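Local structure of putative transcriptional regulator, sugar-binding family (Arthrobacter aurescens, 3NZE) at residues H168-A171 against G172-D176; T181-A185 against D186-G190; L251-E255 against A256-R260. The protein probably regulates transcription as a SorC-family protein that binds DNA and, through the domain modelled here, probably a sugar. All coordinates share one frame; numbering follows the deposited sequence.

Interaction 1: H168-A171 against G172-D176; sequences HVYA and GGYLD
Tyr170 and Gly173 bracket a type II beta turn in the loop that runs from strand 153-160 to helix 177-185, and the Tyr174 side chain folds back toward it. The turn is closed by Gly173 N, which donates to Tyr170 O at 3.2 Å. Gly172 holds the third position, where phi is 107° and a side chain would jam against Ala171 O; Gly173 follows with positive phi, again suited to a residue without CB. Tyr174 CG sits between its own N and carbonyl carbon (chi1 54°), which swings the ring back along the chain until CE1 is 3.4 Å from Ala171 O. The two tyrosines run side by side in the same direction, the OH of Tyr174 lying at the edge of the Tyr170 ring, 3.9 Å from Tyr170 CE1. Long aromatic arms suit both places: Tyr170 OH reaches Asp191, and the Tyr174 ring stacks on Phe125. Leu175 CD1 adds an apolar touch on Tyr170 CB. Ala171 O receives two waters: one also bonds to Tyr174 OH, whereas the other accepts from Tyr174 N at 3.0 Å and rests over the centre of one face of the Tyr174 ring.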
# COMPACT_ATOMS: atom_id res chain seq x y z
N HIS A 168 -19.81 4.70 -8.60
CA HIS A 168 -19.03 4.70 -7.37
C HIS A 168 -18.95 3.32 -6.73
O HIS A 168 -19.97 2.68 -6.46
CB HIS A 168 -19.60 5.69 -6.36
CG HIS A 168 -19.00 7.06 -6.44
ND1 HIS A 168 -19.45 8.11 -5.66
CD2 HIS A 168 -18.00 7.55 -7.20
CE1 HIS A 168 -18.74 9.19 -5.94
NE2 HIS A 168 -17.85 8.88 -6.87
N VAL A 169 -17.72 2.87 -6.50
CA VAL A 169 -17.40 1.76 -5.61
C VAL A 169 -15.94 1.98 -5.25
O VAL A 169 -15.24 2.71 -5.95
CB VAL A 169 -17.55 0.38 -6.28
CG1 VAL A 169 -17.10 -0.74 -5.34
CG2 VAL A 169 -18.99 0.14 -6.72
N TYR A 170 -15.46 1.40 -4.15
CA TYR A 170 -14.07 1.59 -3.77
C TYR A 170 -13.36 0.29 -3.42
O TYR A 170 -13.96 -0.63 -2.87
CB TYR A 170 -13.95 2.59 -2.62
CG TYR A 170 -12.55 3.17 -2.46
CD1 TYR A 170 -11.72 2.76 -1.43
CD2 TYR A 170 -12.08 4.12 -3.35
CE1 TYR A 170 -10.44 3.28 -1.29
CE2 TYR A 170 -10.80 4.65 -3.22
CZ TYR A 170 -9.99 4.23 -2.19
OH TYR A 170 -8.73 4.76 -2.06
N ALA A 171 -12.07 0.23 -3.75
CA ALA A 171 -11.26 -0.96 -3.52
C ALA A 171 -11.32 -1.47 -2.08
O ALA A 171 -11.13 -0.70 -1.12
CB ALA A 171 -9.81 -0.70 -3.92
N GLY A 172 -11.59 -2.76 -1.93
CA GLY A 172 -11.60 -3.38 -0.62
C GLY A 172 -13.01 -3.69 -0.17
O GLY A 172 -13.21 -4.48 0.75
N GLY A 173 -13.98 -3.07 -0.82
CA GLY A 173 -15.38 -3.35 -0.56
C GLY A 173 -15.80 -3.12 0.88
O GLY A 173 -16.68 -3.80 1.39
N TYR A 174 -15.18 -2.15 1.55
CA TYR A 174 -15.52 -1.86 2.94
C TYR A 174 -16.30 -0.55 3.13
O TYR A 174 -16.69 -0.21 4.25
CB TYR A 174 -14.27 -1.89 3.82
CG TYR A 174 -13.14 -0.99 3.36
CD1 TYR A 174 -12.02 -1.52 2.74
CD2 TYR A 174 -13.20 0.39 3.55
CE1 TYR A 174 -10.97 -0.71 2.32
CE2 TYR A 174 -12.15 1.21 3.14
CZ TYR A 174 -11.05 0.65 2.52
OH TYR A 174 -10.01 1.47 2.11
N LEU A 175 -16.51 0.20 2.05
CA LEU A 175 -17.31 1.41 2.10
C LEU A 175 -18.68 1.22 1.44
O LEU A 175 -18.79 0.54 0.42
CB LEU A 175 -16.59 2.58 1.42
CG LEU A 175 -15.23 3.01 1.96
CD1 LEU A 175 -14.70 4.21 1.19
CD2 LEU A 175 -15.32 3.33 3.45
N ASP A 176 -19.72 1.81 2.02
CA ASP A 176 -21.02 1.82 1.36
C ASP A 176 -21.18 3.10 0.53
O ASP A 176 -20.26 3.92 0.47
CB ASP A 176 -22.16 1.65 2.37
CG ASP A 176 -22.18 2.74 3.42
OD1 ASP A 176 -22.70 2.49 4.52
OD2 ASP A 176 -21.67 3.86 3.15
O HOH W 1 -13.64 0.07 0.19
O HOH W 2 -8.70 0.55 -0.28

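Interaction 2: T181-A185 against D186-G190; sequences TMLAA and DDVVG
Val188 turns CG1 opposite its own N (chi1 172°), and with its CB directed at the helix this lays CG1 3.8 Å from Leu183 CG. Leu183 meets it with a first torsion of -95°, away from the staggered values, and the two branched side chains pass at a slant, while Val188 CG2 rests 3.6 Å from Leu183 O. Branched apolar residues suit both places, since this face is buried: Phe196 and Ile206 also touch Val188, and Leu208 touches Leu183. Leu183 O is gripped from opposite faces of its carbonyl plane, by Val188 N at 3.0 Å with a nearly straight N-H approach, and by Asp186 N, which sits well above that plane. Asp186 N also makes a weak bond to Met182 O, a selenomethionine carbonyl, so its hydrogen is shared between two carbonyls of the last helical turn. Asp187 N donates to Ala184 O at 3.1 Å, again from above the carbonyl plane. Between these bonds the chain reverses at Asp187, whose positive phi (51°), with psi also positive, is the left-handed helical conformation; after glycine, aspartate and asparagine are among the residues that tolerate it. The paired bonds from Val188 to Leu183 and from Asp187 to Ala184, with apolar contact between Leu183 and Val188, are those of a Schellman motif, which here ends helix 177-185 and sends the chain into strand 188-192.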
# COMPACT_ATOMS: atom_id res chain seq x y z
N THR A 181 -19.80 9.30 -0.97
CA THR A 181 -20.13 10.71 -1.16
C THR A 181 -19.28 11.60 -0.24
O THR A 181 -19.03 12.76 -0.55
CB THR A 181 -21.63 10.97 -0.97
OG1 THR A 181 -21.99 10.77 0.41
CG2 THR A 181 -22.44 10.01 -1.84
N MSE A 182 -18.83 11.03 0.88
CA MSE A 182 -17.98 11.76 1.82
C MSE A 182 -16.60 12.03 1.24
O MSE A 182 -16.06 13.13 1.38
CB MSE A 182 -17.84 10.98 3.13
CG MSE A 182 -19.12 10.86 3.94
SE MSE A 182 -19.87 12.60 4.42
CE MSE A 182 -21.04 12.89 2.88
N LEU A 183 -16.01 11.02 0.64
CA LEU A 183 -14.74 11.15 -0.02
C LEU A 183 -14.70 12.35 -0.97
O LEU A 183 -13.85 13.16 -0.88
CB LEU A 183 -14.41 9.86 -0.74
CG LEU A 183 -13.53 8.79 -0.09
CD1 LEU A 183 -13.66 8.83 1.33
CD2 LEU A 183 -13.88 7.47 -0.59
N ALA A 184 -15.62 12.45 -1.89
CA ALA A 184 -15.70 13.60 -2.79
C ALA A 184 -15.82 14.90 -1.99
O ALA A 184 -15.21 15.91 -2.34
CB ALA A 184 -16.88 13.43 -3.74
N ALA A 185 -16.61 14.87 -0.92
CA ALA A 185 -16.83 16.03 -0.07
C ALA A 185 -15.53 16.61 0.47
O ALA A 185 -15.41 17.82 0.68
CB ALA A 185 -17.77 15.67 1.08
N ASP A 186 -14.54 15.75 0.69
CA ASP A 186 -13.28 16.16 1.28
C ASP A 186 -12.11 16.17 0.29
O ASP A 186 -10.95 16.19 0.69
CB ASP A 186 -12.93 15.25 2.46
CG ASP A 186 -13.94 15.35 3.60
OD1 ASP A 186 -14.23 14.31 4.23
OD2 ASP A 186 -14.43 16.46 3.86
N ASP A 187 -12.43 16.18 -1.01
CA ASP A 187 -11.42 16.10 -2.08
C ASP A 187 -10.45 14.93 -1.90
O ASP A 187 -9.25 15.06 -2.17
CB ASP A 187 -10.63 17.41 -2.24
CG ASP A 187 -9.80 17.44 -3.52
OD1 ASP A 187 -10.35 17.84 -4.57
OD2 ASP A 187 -8.59 17.07 -3.50
N VAL A 188 -10.96 13.79 -1.43
CA VAL A 188 -10.11 12.61 -1.25
C VAL A 188 -9.79 12.00 -2.61
O VAL A 188 -10.67 11.88 -3.46
CB VAL A 188 -10.78 11.58 -0.34
CG1 VAL A 188 -9.99 10.27 -0.32
CG2 VAL A 188 -10.94 12.15 1.07
N VAL A 189 -8.53 11.62 -2.83
CA VAL A 189 -8.13 11.05 -4.12
C VAL A 189 -7.66 9.60 -4.02
O VAL A 189 -7.52 8.92 -5.04
CB VAL A 189 -7.04 11.89 -4.84
CG1 VAL A 189 -7.57 13.29 -5.12
CG2 VAL A 189 -5.78 11.97 -4.02
N GLY A 190 -7.43 9.11 -2.81
CA GLY A 190 -6.88 7.78 -2.65
C GLY A 190 -6.52 7.43 -1.22
O GLY A 190 -6.83 8.17 -0.29

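Interaction 3: L251-E255 against A256-R260; sequences LILDE and ASARR
Asp254 grips Ser257 with both carboxylate oxygens. Its CG stands between the backbone N and the carbonyl carbon (chi1 63°), folding the short side chain over the start of the helix; OD1 takes the hydroxyl of Ser257 OG at 2.6 Å on its syn side, and OD2 accepts from Ser257 N at 3.1 Å, well above the carboxylate plane. Ser257 turns OG back beside its own N, which brings the hydroxyl to Asp254. A water joins Asp254 OD2 to Ala256 N, and Gly232 N also donates to OD1. This is an N-cap at the junction of strand 250-254 with helix 255-261, a beta-alpha unit of the Rossmann-like, putative sugar-binding domain, and the carboxylate probably interacts favourably with the helix dipole. With an alanine here, Ser257 N and OG would probably lose their acceptors and the helix start its cap. Glu255, the next residue, sets CG opposite its N (chi1 180°) and runs extended alongside Arg259, one turn further on: Arg259 NH2 donates to Glu255 OE2 at 2.6 Å in a salt bridge, the oxygen at the guanidinium edge although the planes are 64° apart. On the strand, Leu253 CD1 lies 3.7 Å from Ala258 N, the alanine being small.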
# COMPACT_ATOMS: atom_id res chain seq x y z
N LEU A 251 9.53 3.53 -5.42
CA LEU A 251 8.29 3.36 -6.17
C LEU A 251 8.50 2.38 -7.31
O LEU A 251 9.50 2.48 -8.04
CB LEU A 251 7.86 4.72 -6.72
CG LEU A 251 6.69 4.79 -7.70
CD1 LEU A 251 5.39 4.41 -6.98
CD2 LEU A 251 6.59 6.19 -8.29
N ILE A 252 7.59 1.43 -7.47
CA ILE A 252 7.59 0.53 -8.62
C ILE A 252 6.26 0.67 -9.34
O ILE A 252 5.20 0.55 -8.71
CB ILE A 252 7.80 -0.94 -8.21
CG1 ILE A 252 9.11 -1.09 -7.42
CG2 ILE A 252 7.83 -1.86 -9.45
CD1 ILE A 252 8.93 -1.05 -5.94
N LEU A 253 6.29 0.97 -10.64
CA LEU A 253 5.05 1.18 -11.38
C LEU A 253 5.22 0.84 -12.85
O LEU A 253 6.34 0.78 -13.35
CB LEU A 253 4.53 2.61 -11.22
CG LEU A 253 5.15 3.73 -12.07
CD1 LEU A 253 4.38 5.03 -11.88
CD2 LEU A 253 6.63 3.95 -11.78
N ASP A 254 4.10 0.62 -13.54
CA ASP A 254 4.17 0.23 -14.94
C ASP A 254 4.43 1.44 -15.83
O ASP A 254 4.14 2.57 -15.44
CB ASP A 254 2.87 -0.45 -15.38
CG ASP A 254 1.68 0.48 -15.28
OD1 ASP A 254 1.25 0.76 -14.14
OD2 ASP A 254 1.19 0.93 -16.35
N GLU A 255 4.95 1.16 -17.02
CA GLU A 255 5.31 2.18 -18.00
C GLU A 255 4.18 3.17 -18.28
O GLU A 255 4.41 4.37 -18.30
CB GLU A 255 5.75 1.48 -19.29
CG GLU A 255 6.15 2.40 -20.42
CD GLU A 255 6.52 1.62 -21.67
OE1 GLU A 255 6.73 0.39 -21.57
OE2 GLU A 255 6.59 2.24 -22.76
N ALA A 256 2.97 2.67 -18.49
CA ALA A 256 1.86 3.57 -18.80
C ALA A 256 1.57 4.54 -17.65
O ALA A 256 1.35 5.74 -17.88
CB ALA A 256 0.61 2.80 -19.18
N SER A 257 1.55 4.02 -16.43
CA SER A 257 1.36 4.86 -15.25
C SER A 257 2.48 5.89 -15.14
O SER A 257 2.23 7.03 -14.76
CB SER A 257 1.30 4.02 -13.97
OG SER A 257 0.18 3.16 -13.96
N ALA A 258 3.71 5.50 -15.47
CA ALA A 258 4.84 6.43 -15.33
C ALA A 258 4.70 7.56 -16.33
O ALA A 258 5.00 8.72 -16.02
CB ALA A 258 6.16 5.70 -15.51
N ARG A 259 4.24 7.24 -17.53
CA ARG A 259 4.04 8.26 -18.56
C ARG A 259 2.97 9.26 -18.15
O ARG A 259 3.09 10.45 -18.41
CB ARG A 259 3.71 7.61 -19.90
CG ARG A 259 4.91 6.92 -20.56
CD ARG A 259 4.58 6.42 -21.98
NE ARG A 259 5.51 5.39 -22.44
CZ ARG A 259 6.76 5.63 -22.82
NH1 ARG A 259 7.24 6.87 -22.79
NH2 ARG A 259 7.53 4.63 -23.23
N ARG A 260 1.93 8.76 -17.49
CA ARG A 260 0.87 9.62 -16.98
C ARG A 260 1.44 10.50 -15.88
O ARG A 260 1.12 11.68 -15.77
CB ARG A 260 -0.28 8.77 -16.42
CG ARG A 260 -1.62 9.04 -17.09
CD ARG A 260 -2.75 8.82 -16.11
NE ARG A 260 -4.04 9.26 -16.64
CZ ARG A 260 -5.15 9.37 -15.92
NH1 ARG A 260 -5.13 9.09 -14.62
NH2 ARG A 260 -6.28 9.78 -16.49
O HOH W 3 1.96 -0.33 -18.77

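Along the chain the three contacts come in series; none nests in or crosses another. Interaction 1 closes a turn in the loop between strand 153-160 and helix 177-185, and its last residue, Asp176, caps that helix. Interaction 2 closes the far end of the same helix and returns the chain to strand 188-192, antiparallel to 153-160. The two touch: Leu175 CD1 lies 3.8 Å from Leu183 CD2, and Tyr170 OH packs against Gly190. Interaction 3 comes much later, with its centre about 24 Å from the centre of each of the others, and joins strand 250-254 to helix 255-261. Interactions 2 and 3 reach the same mixed sheet without touching.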